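Local coordinates for D-alanyl-D-alanine carboxypeptidase (Mycobacterium tuberculosis H37Rv, PDB 4RYE), which shows D,D-carboxypeptidase activity in vitro and probably trims the D-Ala-D-Ala end of peptidoglycan stem peptides in cell wall biogenesis, at residues Gly31-Gly36 / Ala264-Leu269; Trp23-Leu28 / Arg228-Ala233. All coordinates share one frame; numbering follows the deposited sequence.

Contact 1 of 2, residues Gly31-Gly36 / Ala264-Leu269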
loop_
_atom_site.group_PDB
_atom_site.type_symbol
_atom_site.label_atom_id
_atom_site.label_comp_id
_atom_site.label_asym_id
_atom_site.label_seq_id
_atom_site.Cartn_x
_atom_site.Cartn_y
_atom_site.Cartn_z
ATOM N N GLY A 31 -14.582 -0.251 -11.186
ATOM C CA GLY A 31 -13.352 0.073 -11.894
ATOM C C GLY A 31 -13.395 1.382 -12.676
ATOM O O GLY A 31 -12.429 1.719 -13.374
ATOM N N GLN A 32 -14.508 2.117 -12.577
ATOM C CA GLN A 32 -14.597 3.463 -13.155
ATOM C C GLN A 32 -13.536 4.364 -12.538
ATOM O O GLN A 32 -13.310 4.319 -11.334
ATOM C CB GLN A 32 -15.948 4.115 -12.852
ATOM C CG GLN A 32 -17.177 3.473 -13.460
ATOM C CD GLN A 32 -18.448 3.968 -12.772
ATOM O OE1 GLN A 32 -18.876 3.408 -11.756
ATOM N NE2 GLN A 32 -19.035 5.044 -13.301
ATOM N N VAL A 33 -12.888 5.181 -13.358
ATOM C CA VAL A 33 -11.980 6.206 -12.839
ATOM C C VAL A 33 -12.740 7.530 -12.740
ATOM O O VAL A 33 -13.298 8.009 -13.731
ATOM C CB VAL A 33 -10.718 6.351 -13.727
ATOM C CG1 VAL A 33 -9.832 7.482 -13.226
ATOM C CG2 VAL A 33 -9.937 5.040 -13.735
ATOM N N LEU A 34 -12.783 8.108 -11.542
ATOM C CA LEU A 34 -13.544 9.339 -11.319
ATOM C C LEU A 34 -12.724 10.581 -11.643
ATOM O O LEU A 34 -13.251 11.580 -12.153
ATOM C CB LEU A 34 -14.046 9.411 -9.872
ATOM C CG LEU A 34 -15.159 8.474 -9.396
ATOM C CD1 LEU A 34 -14.739 7.027 -9.392
ATOM C CD2 LEU A 34 -15.592 8.868 -8.004
ATOM N N ALA A 35 -11.432 10.525 -11.335
ATOM C CA ALA A 35 -10.537 11.645 -11.606
ATOM C C ALA A 35 -9.103 11.172 -11.496
ATOM O O ALA A 35 -8.824 10.176 -10.851
ATOM C CB ALA A 35 -10.798 12.802 -10.622
ATOM N N GLY A 36 -8.185 11.897 -12.117
ATOM C CA GLY A 36 -6.790 11.530 -12.009
ATOM C C GLY A 36 -5.897 12.678 -12.398
ATOM O O GLY A 36 -6.297 13.559 -13.171
ATOM N N ALA A 264 -20.820 10.195 -13.344
ATOM C CA ALA A 264 -19.691 10.925 -13.930
ATOM C C ALA A 264 -18.393 10.142 -13.814
ATOM O O ALA A 264 -18.130 9.529 -12.787
ATOM C CB ALA A 264 -19.539 12.296 -13.290
ATOM N N SER A 265 -17.573 10.177 -14.862
ATOM C CA SER A 265 -16.283 9.490 -14.835
ATOM C C SER A 265 -15.370 10.001 -15.948
ATOM O O SER A 265 -15.829 10.664 -16.880
ATOM C CB SER A 265 -16.492 7.990 -15.005
ATOM O OG SER A 265 -16.903 7.709 -16.329
ATOM N N VAL A 266 -14.078 9.700 -15.857
ATOM C CA VAL A 266 -13.145 10.133 -16.897
ATOM C C VAL A 266 -12.500 8.960 -17.626
ATOM O O VAL A 266 -11.843 9.137 -18.643
ATOM C CB VAL A 266 -12.058 11.088 -16.345
ATOM C CG1 VAL A 266 -12.710 12.345 -15.795
ATOM C CG2 VAL A 266 -11.221 10.405 -15.255
ATOM N N GLY A 267 -12.696 7.759 -17.103
ATOM C CA GLY A 267 -12.234 6.570 -17.793
ATOM C C GLY A 267 -12.436 5.326 -16.955
ATOM O O GLY A 267 -13.324 5.278 -16.106
ATOM N N SER A 268 -11.623 4.305 -17.195
ATOM C CA SER A 268 -11.720 3.091 -16.396
ATOM C C SER A 268 -10.360 2.449 -16.195
ATOM O O SER A 268 -9.414 2.715 -16.943
ATOM C CB SER A 268 -12.701 2.099 -17.020
ATOM O OG SER A 268 -12.268 1.705 -18.302
ATOM N N LEU A 269 -10.264 1.618 -15.166
ATOM C CA LEU A 269 -9.013 0.968 -14.821
ATOM C C LEU A 269 -8.615 -0.047 -15.886
ATOM O O LEU A 269 -9.479 -0.676 -16.503
ATOM C CB LEU A 269 -9.132 0.299 -13.450
ATOM C CG LEU A 269 -9.279 1.259 -12.284
ATOM C CD1 LEU A 269 -9.348 0.489 -10.960
ATOM C CD2 LEU A 269 -8.121 2.248 -12.288
ATOM O OXT LEU A 269 -7.425 -0.242 -16.166
#
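V33 is gripped from both its backbone and its side chain by the last residues of the chain. Its CG2 meets L269 CD2 at 3.6 Å, the two side chains crossing at about a right angle. CG1 lies anti to the backbone N (chi1 176°) and packs on V266 CG2 at 3.8 Å. This is the tight part of the contact, and V33 is buried.

The backbones pair as a short antiparallel ladder. V33 N donates to G267 O at 2.8 Å, from above the carbonyl plane. V33 O takes two donors: V266 N at 2.8 Å, nearly in line with the carbonyl, and a weak bond from G267 N at 3.4 Å. V266 and G267 thus both face V33, a classic beta bulge. At the far end L269 N binds G31 O at 2.8 Å. G31 has positive phi, which suits glycine, and L269 CG rests against its carbonyl oxygen.

The other side is looser. Q32 points away from the terminal strand, and its NE2 comes no closer to S265 than 4.2 Å, at CB. Its OE1 bonds S30 OG. S268 is exposed.

Strand 267-268 forms one edge of the main antiparallel sheet. Strand 32-37 lies between it and strand 22-27, where A26 touches L269. L34 and A35 pack on W256 of helix 246-259, and L269 OXT bonds H156 of helix 155-166.

Contact 2 of 2, residues Trp23-Leu28 / Arg228-Ala233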
loop_
_atom_site.group_PDB
_atom_site.type_symbol
_atom_site.label_atom_id
_atom_site.label_comp_id
_atom_site.label_asym_id
_atom_site.label_seq_id
_atom_site.Cartn_x
_atom_site.Cartn_y
_atom_site.Cartn_z
ATOM N N TRP A 23 -1.999 11.347 -8.787
ATOM C CA TRP A 23 -3.010 10.688 -7.967
ATOM C C TRP A 23 -4.145 10.207 -8.861
ATOM O O TRP A 23 -4.227 10.591 -10.038
ATOM C CB TRP A 23 -3.532 11.619 -6.850
ATOM C CG TRP A 23 -3.964 12.993 -7.328
ATOM C CD1 TRP A 23 -3.230 14.148 -7.283
ATOM C CD2 TRP A 23 -5.225 13.347 -7.911
ATOM N NE1 TRP A 23 -3.951 15.188 -7.810
ATOM C CE2 TRP A 23 -5.179 14.721 -8.207
ATOM C CE3 TRP A 23 -6.384 12.628 -8.220
ATOM C CZ2 TRP A 23 -6.252 15.398 -8.796
ATOM C CZ3 TRP A 23 -7.450 13.299 -8.809
ATOM C CH2 TRP A 23 -7.374 14.665 -9.092
ATOM N N ILE A 24 -5.006 9.361 -8.309
ATOM C CA ILE A 24 -6.157 8.841 -9.051
ATOM C C ILE A 24 -7.255 8.542 -8.049
ATOM O O ILE A 24 -6.971 8.261 -6.896
ATOM C CB ILE A 24 -5.778 7.565 -9.866
ATOM C CG1 ILE A 24 -6.886 7.175 -10.848
ATOM C CG2 ILE A 24 -5.419 6.392 -8.946
ATOM C CD1 ILE A 24 -6.476 6.057 -11.823
ATOM N N VAL A 25 -8.509 8.657 -8.471
ATOM C CA VAL A 25 -9.656 8.287 -7.645
ATOM C C VAL A 25 -10.490 7.344 -8.488
ATOM O O VAL A 25 -10.893 7.688 -9.605
ATOM C CB VAL A 25 -10.536 9.500 -7.268
ATOM C CG1 VAL A 25 -11.701 9.052 -6.378
ATOM C CG2 VAL A 25 -9.711 10.559 -6.545
ATOM N N ALA A 26 -10.713 6.138 -7.987
ATOM C CA ALA A 26 -11.422 5.129 -8.763
ATOM C C ALA A 26 -12.449 4.429 -7.883
ATOM O O ALA A 26 -12.402 4.534 -6.646
ATOM C CB ALA A 26 -10.439 4.123 -9.392
ATOM N N ASP A 27 -13.387 3.736 -8.524
ATOM C CA ASP A 27 -14.426 3.000 -7.821
ATOM C C ASP A 27 -13.907 1.575 -7.658
ATOM O O ASP A 27 -13.562 0.914 -8.637
ATOM C CB ASP A 27 -15.719 3.029 -8.639
ATOM C CG ASP A 27 -16.892 2.320 -7.951
ATOM O OD1 ASP A 27 -16.752 1.152 -7.528
ATOM O OD2 ASP A 27 -17.976 2.934 -7.862
ATOM N N LEU A 28 -13.842 1.119 -6.413
ATOM C CA LEU A 28 -13.285 -0.185 -6.061
ATOM C C LEU A 28 -14.036 -1.346 -6.726
ATOM O O LEU A 28 -13.446 -2.381 -7.055
ATOM C CB LEU A 28 -13.325 -0.334 -4.534
ATOM C CG LEU A 28 -12.564 -1.465 -3.850
ATOM C CD1 LEU A 28 -11.053 -1.324 -4.052
ATOM C CD2 LEU A 28 -12.916 -1.485 -2.376
ATOM N N ARG A 228 -21.109 3.265 -1.902
ATOM C CA ARG A 228 -20.048 3.227 -2.913
ATOM C C ARG A 228 -18.693 3.011 -2.238
ATOM O O ARG A 228 -18.482 3.442 -1.116
ATOM C CB ARG A 228 -20.037 4.533 -3.712
ATOM C CG ARG A 228 -19.062 4.555 -4.871
ATOM C CD ARG A 228 -19.221 5.804 -5.753
ATOM N NE ARG A 228 -18.743 5.499 -7.100
ATOM C CZ ARG A 228 -18.729 6.347 -8.125
ATOM N NH1 ARG A 228 -19.137 7.595 -7.977
ATOM N NH2 ARG A 228 -18.281 5.937 -9.304
ATOM N N ARG A 229 -17.777 2.331 -2.915
ATOM C CA ARG A 229 -16.454 2.118 -2.355
ATOM C C ARG A 229 -15.407 2.679 -3.312
ATOM O O ARG A 229 -15.429 2.393 -4.510
ATOM C CB ARG A 229 -16.249 0.626 -2.075
ATOM C CG ARG A 229 -17.401 0.024 -1.247
ATOM C CD ARG A 229 -17.048 -1.320 -0.625
ATOM N NE ARG A 229 -16.895 -2.370 -1.628
ATOM C CZ ARG A 229 -16.597 -3.634 -1.339
ATOM N NH1 ARG A 229 -16.416 -3.997 -0.079
ATOM N NH2 ARG A 229 -16.475 -4.533 -2.303
ATOM N N LEU A 230 -14.500 3.488 -2.777
ATOM C CA LEU A 230 -13.518 4.172 -3.605
ATOM C C LEU A 230 -12.119 3.734 -3.240
ATOM O O LEU A 230 -11.855 3.337 -2.110
ATOM C CB LEU A 230 -13.621 5.693 -3.440
ATOM C CG LEU A 230 -14.930 6.383 -3.869
ATOM C CD1 LEU A 230 -14.856 7.891 -3.630
ATOM C CD2 LEU A 230 -15.273 6.092 -5.338
ATOM N N VAL A 231 -11.217 3.840 -4.206
ATOM C CA VAL A 231 -9.825 3.551 -3.958
ATOM C C VAL A 231 -9.012 4.697 -4.554
ATOM O O VAL A 231 -9.316 5.187 -5.647
ATOM C CB VAL A 231 -9.430 2.171 -4.531
ATOM C CG1 VAL A 231 -9.726 2.089 -6.023
ATOM C CG2 VAL A 231 -7.963 1.859 -4.255
ATOM N N ILE A 232 -8.012 5.162 -3.818
ATOM C CA ILE A 232 -7.194 6.260 -4.320
ATOM C C ILE A 232 -5.738 5.902 -4.175
ATOM O O ILE A 232 -5.378 5.026 -3.386
ATOM C CB ILE A 232 -7.441 7.578 -3.558
ATOM C CG1 ILE A 232 -6.969 7.450 -2.109
ATOM C CG2 ILE A 232 -8.905 7.990 -3.639
ATOM C CD1 ILE A 232 -7.015 8.764 -1.317
ATOM N N ALA A 233 -4.904 6.575 -4.958
ATOM C CA ALA A 233 -3.460 6.497 -4.778
ATOM C C ALA A 233 -2.880 7.875 -5.010
ATOM O O ALA A 233 -3.431 8.669 -5.774
ATOM C CB ALA A 233 -2.839 5.471 -5.721
HETATM O O HOH W 1 -18.438 0.862 -5.307
#
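L28 lays CD2 over one face of the R229 guanidinium, 4.1 Å above the plane and offset toward its rim. Its CD1 reaches V231 CB at 3.9 Å, with the two side chains at about a right angle. Both strands belong to the central antiparallel sheet of the serine beta-lactamase/DD-peptidase fold. Strands 23-27 and 228-233 run antiparallel, their directions 154° apart.

I24 with A233 and A26 with V231 are hydrogen-bonded pairs. A26 N gives V231 O a bond of 2.9 Å, and V231 N returns one of 2.8 Å to A26 O. The ladder ends with L28 N on R229 O.

V25 and I232 form a non-hydrogen-bonded pair, their side chains side by side and pointing the same way. CG2 of V25 meets CG2 of I232 at 4.0 Å. This face, which also holds L230, packs on helix 246-259. I24, V231 and A233 sit on the other face and touch V159 of helix 155-166.

D27 OD1 takes the backbone N-H groups of D29 and S30. Water 1 also lies against OD1 and accepts from R229 N. R229 NH2 forms a salt bridge with D29. D27 chi1 (-178°) sets CG anti to the backbone N, and the extended R228 chain carries NE to OD2. There R228 NE forms a salt bridge with D27 OD2 at 2.8 Å, on the anti side and tilted 30° out of the carboxylate plane, with OD2 almost in the guanidinium plane.

From the N terminus, strand 22-27 comes first and strand 32-37 follows it directly. The two are sheet neighbours, and V25 joins them through probable backbone bonds to L34 and A35. The chain then passes through most of its helices and re-enters the sheet at strands 204-212 and 218-225. Strand 228-237 comes next and closes the first long loop by pairing with 22-27 in contact 2. Helix 246-259 follows, and the C-terminal residues close the second loop on strand 32-37 in contact 1. The two loops cross, because their segments alternate along the chain. Together they place the first two strands between strand 228-237 and the C-terminal edge strand.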